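Glycosyl hydrolases family 31 family protein (Aspergillus niger, PDB 6DRU) hydrolyses xyloglucan oligosaccharides, releasing alpha-xylose from the non-reducing terminal glucose. Local coordinates at residues A397-N409 with F420-Q432. Sequence-based numbering, arbitrary orientation.
Sequences ADGGALGEAYENN and FTLPNVNYAAGTQ. With BGC (beta-D-glucopyranose), chain F.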
loop_
_atom_site.group_PDB
_atom_site.type_symbol
_atom_site.label_atom_id
_atom_site.label_comp_id
_atom_site.label_asym_id
_atom_site.label_seq_id
_atom_site.Cartn_x
_atom_site.Cartn_y
_atom_site.Cartn_z
ATOM N N ALA A 397 4.993 8.833 -27.344
ATOM C CA ALA A 397 4.747 9.583 -26.118
ATOM C C ALA A 397 3.455 9.135 -25.437
ATOM O O ALA A 397 2.663 9.955 -24.971
ATOM C CB ALA A 397 4.709 11.080 -26.401
ATOM N N ASP A 398 3.238 7.819 -25.367
ATOM C CA ASP A 398 2.022 7.302 -24.748
ATOM C C ASP A 398 2.004 7.547 -23.245
ATOM O O ASP A 398 0.930 7.743 -22.664
ATOM C CB ASP A 398 1.874 5.809 -25.048
ATOM C CG ASP A 398 1.660 5.527 -26.528
ATOM O OD1 ASP A 398 2.650 5.551 -27.293
ATOM O OD2 ASP A 398 0.501 5.279 -26.928
ATOM N N GLY A 399 3.160 7.547 -22.607
ATOM C CA GLY A 399 3.243 7.784 -21.183
ATOM C C GLY A 399 3.605 6.519 -20.423
ATOM O O GLY A 399 3.214 5.403 -20.791
ATOM N N GLY A 400 4.351 6.697 -19.335
ATOM C CA GLY A 400 4.811 5.580 -18.535
ATOM C C GLY A 400 6.036 4.915 -19.130
ATOM O O GLY A 400 7.159 5.388 -18.940
ATOM N N ALA A 401 5.830 3.815 -19.848
ATOM C CA ALA A 401 6.904 3.177 -20.598
ATOM C C ALA A 401 7.160 3.977 -21.876
ATOM O O ALA A 401 6.629 5.074 -22.068
ATOM C CB ALA A 401 6.560 1.718 -20.885
ATOM N N LEU A 402 7.972 3.433 -22.777
ATOM C CA LEU A 402 8.323 4.137 -24.008
ATOM C C LEU A 402 7.461 3.631 -25.166
ATOM O O LEU A 402 7.928 2.984 -26.104
ATOM C CB LEU A 402 9.814 3.987 -24.300
ATOM C CG LEU A 402 10.380 4.901 -25.390
ATOM C CD1 LEU A 402 9.883 6.329 -25.217
ATOM C CD2 LEU A 402 11.899 4.857 -25.389
ATOM N N GLY A 403 6.163 3.921 -25.066
ATOM C CA GLY A 403 5.258 3.789 -26.188
ATOM C C GLY A 403 4.623 2.428 -26.385
ATOM O O GLY A 403 3.712 2.308 -27.215
ATOM N N GLU A 404 5.064 1.400 -25.667
ATOM C CA GLU A 404 4.550 0.053 -25.853
ATOM C C GLU A 404 3.927 -0.468 -24.565
ATOM O O GLU A 404 4.132 0.079 -23.478
ATOM C CB GLU A 404 5.652 -0.905 -26.322
ATOM C CG GLU A 404 6.398 -0.436 -27.559
ATOM C CD GLU A 404 5.594 -0.620 -28.831
ATOM O OE1 GLU A 404 4.525 -1.266 -28.775
ATOM O OE2 GLU A 404 6.030 -0.116 -29.886
ATOM N N ALA A 405 3.155 -1.544 -24.705
ATOM C CA ALA A 405 2.516 -2.206 -23.576
ATOM C C ALA A 405 3.445 -3.178 -22.865
ATOM O O ALA A 405 2.992 -3.931 -21.998
ATOM C CB ALA A 405 1.254 -2.936 -24.039
ATOM N N TYR A 406 4.724 -3.188 -23.228
ATOM C CA TYR A 406 5.728 -4.015 -22.582
ATOM C C TYR A 406 6.937 -3.158 -22.240
ATOM O O TYR A 406 7.202 -2.142 -22.890
ATOM C CB TYR A 406 6.148 -5.190 -23.476
ATOM C CG TYR A 406 6.394 -4.805 -24.919
ATOM C CD1 TYR A 406 7.623 -4.304 -25.328
ATOM C CD2 TYR A 406 5.393 -4.941 -25.874
ATOM C CE1 TYR A 406 7.848 -3.951 -26.647
ATOM C CE2 TYR A 406 5.608 -4.590 -27.194
ATOM C CZ TYR A 406 6.837 -4.096 -27.574
ATOM O OH TYR A 406 7.056 -3.747 -28.887
ATOM N N GLU A 407 7.663 -3.571 -21.209
ATOM C CA GLU A 407 8.875 -2.875 -20.812
ATOM C C GLU A 407 10.078 -3.420 -21.577
ATOM O O GLU A 407 9.993 -4.418 -22.297
ATOM C CB GLU A 407 9.096 -2.996 -19.303
ATOM C CG GLU A 407 8.467 -1.876 -18.491
ATOM C CD GLU A 407 9.186 -0.550 -18.666
ATOM O OE1 GLU A 407 10.292 -0.537 -19.250
ATOM O OE2 GLU A 407 8.645 0.483 -18.221
ATOM N N ASN A 408 11.211 -2.730 -21.421
ATOM C CA ASN A 408 12.477 -3.124 -22.043
ATOM C C ASN A 408 12.378 -3.064 -23.566
ATOM O O ASN A 408 12.756 -3.997 -24.278
ATOM C CB ASN A 408 12.926 -4.507 -21.563
ATOM C CG ASN A 408 13.044 -4.587 -20.053
ATOM O OD1 ASN A 408 13.931 -3.976 -19.454
ATOM N ND2 ASN A 408 12.142 -5.337 -19.427
ATOM N N ASN A 409 11.846 -1.948 -24.060
ATOM C CA ASN A 409 11.703 -1.752 -25.494
ATOM C C ASN A 409 13.064 -1.805 -26.181
ATOM O O ASN A 409 14.099 -1.482 -25.592
ATOM C CB ASN A 409 11.017 -0.414 -25.775
ATOM C CG ASN A 409 10.522 -0.299 -27.202
ATOM O OD1 ASN A 409 10.543 -1.269 -27.958
ATOM N ND2 ASN A 409 10.070 0.894 -27.577
ATOM N N PHE A 420 7.359 -7.896 -16.974
ATOM C CA PHE A 420 7.779 -6.806 -16.104
ATOM C C PHE A 420 6.643 -5.798 -15.986
ATOM O O PHE A 420 6.064 -5.382 -16.995
ATOM C CB PHE A 420 9.038 -6.132 -16.653
ATOM C CG PHE A 420 10.294 -6.945 -16.479
ATOM C CD1 PHE A 420 10.979 -6.942 -15.273
ATOM C CD2 PHE A 420 10.799 -7.702 -17.525
ATOM C CE1 PHE A 420 12.137 -7.685 -15.112
ATOM C CE2 PHE A 420 11.957 -8.447 -17.370
ATOM C CZ PHE A 420 12.626 -8.438 -16.163
ATOM N N THR A 421 6.320 -5.410 -14.755
ATOM C CA THR A 421 5.167 -4.550 -14.516
ATOM C C THR A 421 5.379 -3.170 -15.127
ATOM O O THR A 421 6.480 -2.611 -15.076
ATOM C CB THR A 421 4.899 -4.419 -13.017
ATOM O OG1 THR A 421 4.973 -5.710 -12.401
ATOM C CG2 THR A 421 3.517 -3.831 -12.776
ATOM N N LEU A 422 4.320 -2.625 -15.717
ATOM C CA LEU A 422 4.398 -1.283 -16.271
ATOM C C LEU A 422 4.607 -0.268 -15.148
ATOM O O LEU A 422 4.044 -0.416 -14.059
ATOM C CB LEU A 422 3.133 -0.960 -17.061
ATOM C CG LEU A 422 2.995 -1.756 -18.361
ATOM C CD1 LEU A 422 1.749 -1.342 -19.132
ATOM C CD2 LEU A 422 4.243 -1.601 -19.223
ATOM N N PRO A 423 5.408 0.773 -15.381
ATOM C CA PRO A 423 5.892 1.604 -14.270
ATOM C C PRO A 423 4.866 2.638 -13.824
ATOM O O PRO A 423 4.281 3.353 -14.643
ATOM C CB PRO A 423 7.139 2.275 -14.855
ATOM C CG PRO A 423 6.826 2.394 -16.311
ATOM C CD PRO A 423 5.976 1.196 -16.674
ATOM N N ASN A 424 4.653 2.714 -12.509
ATOM C CA ASN A 424 3.904 3.811 -11.896
ATOM C C ASN A 424 4.907 4.901 -11.533
ATOM O O ASN A 424 5.401 4.995 -10.407
ATOM C CB ASN A 424 3.129 3.320 -10.680
ATOM C CG ASN A 424 2.260 4.402 -10.067
ATOM O OD1 ASN A 424 2.023 5.446 -10.675
ATOM N ND2 ASN A 424 1.783 4.160 -8.850
ATOM N N VAL A 425 5.212 5.743 -12.519
ATOM C CA VAL A 425 6.300 6.707 -12.407
ATOM C C VAL A 425 5.850 7.943 -11.639
ATOM O O VAL A 425 4.652 8.152 -11.414
ATOM C CB VAL A 425 6.837 7.095 -13.797
ATOM C CG1 VAL A 425 7.240 5.854 -14.573
ATOM C CG2 VAL A 425 5.794 7.886 -14.563
ATOM N N ASN A 426 6.813 8.772 -11.241
ATOM C CA ASN A 426 6.543 10.053 -10.602
ATOM C C ASN A 426 6.514 11.161 -11.647
ATOM O O ASN A 426 7.456 11.303 -12.434
ATOM C CB ASN A 426 7.608 10.372 -9.550
ATOM C CG ASN A 426 7.289 9.784 -8.191
ATOM O OD1 ASN A 426 6.124 9.617 -7.835
ATOM N ND2 ASN A 426 8.325 9.483 -7.416
ATOM N N TYR A 427 5.435 11.938 -11.652
ATOM C CA TYR A 427 5.330 13.149 -12.451
ATOM C C TYR A 427 5.231 14.357 -11.528
ATOM O O TYR A 427 5.096 14.230 -10.307
ATOM C CB TYR A 427 4.109 13.116 -13.379
ATOM C CG TYR A 427 4.169 12.087 -14.482
ATOM C CD1 TYR A 427 5.191 12.105 -15.424
ATOM C CD2 TYR A 427 3.189 11.111 -14.597
ATOM C CE1 TYR A 427 5.241 11.168 -16.439
ATOM C CE2 TYR A 427 3.228 10.171 -15.606
ATOM C CZ TYR A 427 4.254 10.204 -16.527
ATOM O OH TYR A 427 4.296 9.268 -17.535
ATOM N N ALA A 428 5.296 15.546 -12.129
ATOM C CA ALA A 428 5.080 16.772 -11.372
ATOM C C ALA A 428 3.612 16.983 -11.034
ATOM O O ALA A 428 3.305 17.743 -10.111
ATOM C CB ALA A 428 5.615 17.973 -12.150
ATOM N N ALA A 429 2.705 16.331 -11.755
ATOM C CA ALA A 429 1.273 16.486 -11.548
ATOM C C ALA A 429 0.653 15.307 -10.812
ATOM O O ALA A 429 -0.557 15.311 -10.569
ATOM C CB ALA A 429 0.565 16.687 -12.892
ATOM N N GLY A 430 1.443 14.308 -10.458
ATOM C CA GLY A 430 0.941 13.124 -9.796
ATOM C C GLY A 430 1.779 11.926 -10.187
ATOM O O GLY A 430 2.919 12.066 -10.616
ATOM N N THR A 431 1.197 10.747 -10.020
ATOM C CA THR A 431 1.827 9.511 -10.453
ATOM C C THR A 431 1.170 9.021 -11.737
ATOM O O THR A 431 0.170 9.569 -12.203
ATOM C CB THR A 431 1.742 8.436 -9.365
ATOM O OG1 THR A 431 0.369 8.095 -9.131
ATOM C CG2 THR A 431 2.369 8.938 -8.074
ATOM N N GLN A 432 1.766 7.979 -12.321
ATOM C CA GLN A 432 1.192 7.385 -13.524
ATOM C C GLN A 432 -0.228 6.889 -13.270
ATOM O O GLN A 432 -1.096 7.001 -14.142
ATOM C CB GLN A 432 2.082 6.246 -14.021
ATOM C CG GLN A 432 1.560 5.542 -15.261
ATOM C CD GLN A 432 1.607 6.419 -16.494
ATOM O OE1 GLN A 432 2.386 7.369 -16.565
ATOM N NE2 GLN A 432 0.771 6.106 -17.475
HETATM C C2 BGC F . 9.371 -2.461 -31.619
HETATM C C3 BGC F . 8.689 -1.498 -30.710
HETATM C C4 BGC F . 9.226 -0.077 -30.960
HETATM C C5 BGC F . 9.164 0.252 -32.426
HETATM C C6 BGC F . 9.816 1.605 -32.676
HETATM C C1 BGC F . 9.176 -1.981 -33.034
HETATM O O2 BGC F . 8.814 -3.785 -31.464
HETATM O O3 BGC F . 8.923 -1.869 -29.399
HETATM O O4 BGC F . 8.448 0.858 -30.248
HETATM O O5 BGC F . 9.852 -0.730 -33.177
HETATM O O6 BGC F . 10.130 1.733 -34.046
HETATM O O HOH W 1 6.174 8.887 -19.665
HETATM O O HOH W 2 6.950 -5.597 -19.686
#
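In the loop that leaves barrel strand 391-394 of the GH31 catalytic domain, beside a bound glucose, consistent with the xyloglucan-product site, Gly-400 meets Tyr-427 and Pro-423. Gly-400 N donates to Tyr-427 OH at 3.1 Å, an N-H...O angle of 145°, and a water accepts from the same nitrogen and donates to the same hydroxyl. Tyr-427 OH in turn donates to Gln-432 OE1 (2.9 Å), approaching nearly in line with the C=O bond (163°), which would orient the hydroxyl hydrogen toward Gln-432; Gln-432 NE2 is held by Glu-196. Pro-423 CG rests 3.9 Å from Gly-400 C, while its CD is 3.2 Å from Glu-407 OE2. Bent at chi2, the Glu-407 chain turns its OE1 back to accept from Asn-408 N. Leu-422 CD2 lies 3.8 Å from Ala-405 O. Residues 397-409 belong to a beta-alpha loop of the TIM barrel, and the same loop also reaches the bound glucose: BGC O4 donates to Glu-404 OE2 (2.6 Å) and accepts from Asn-409 ND2. Glu-404 CB sits over the centre of the Tyr-406 ring. Asn-408 ND2 approaches Phe-420 CD2 to 3.3 Å, amide and ring planes 75° apart; ND2 is hydrogen-bonded to Pro-351 O and OD1 to Arg-363, both of the second subunit.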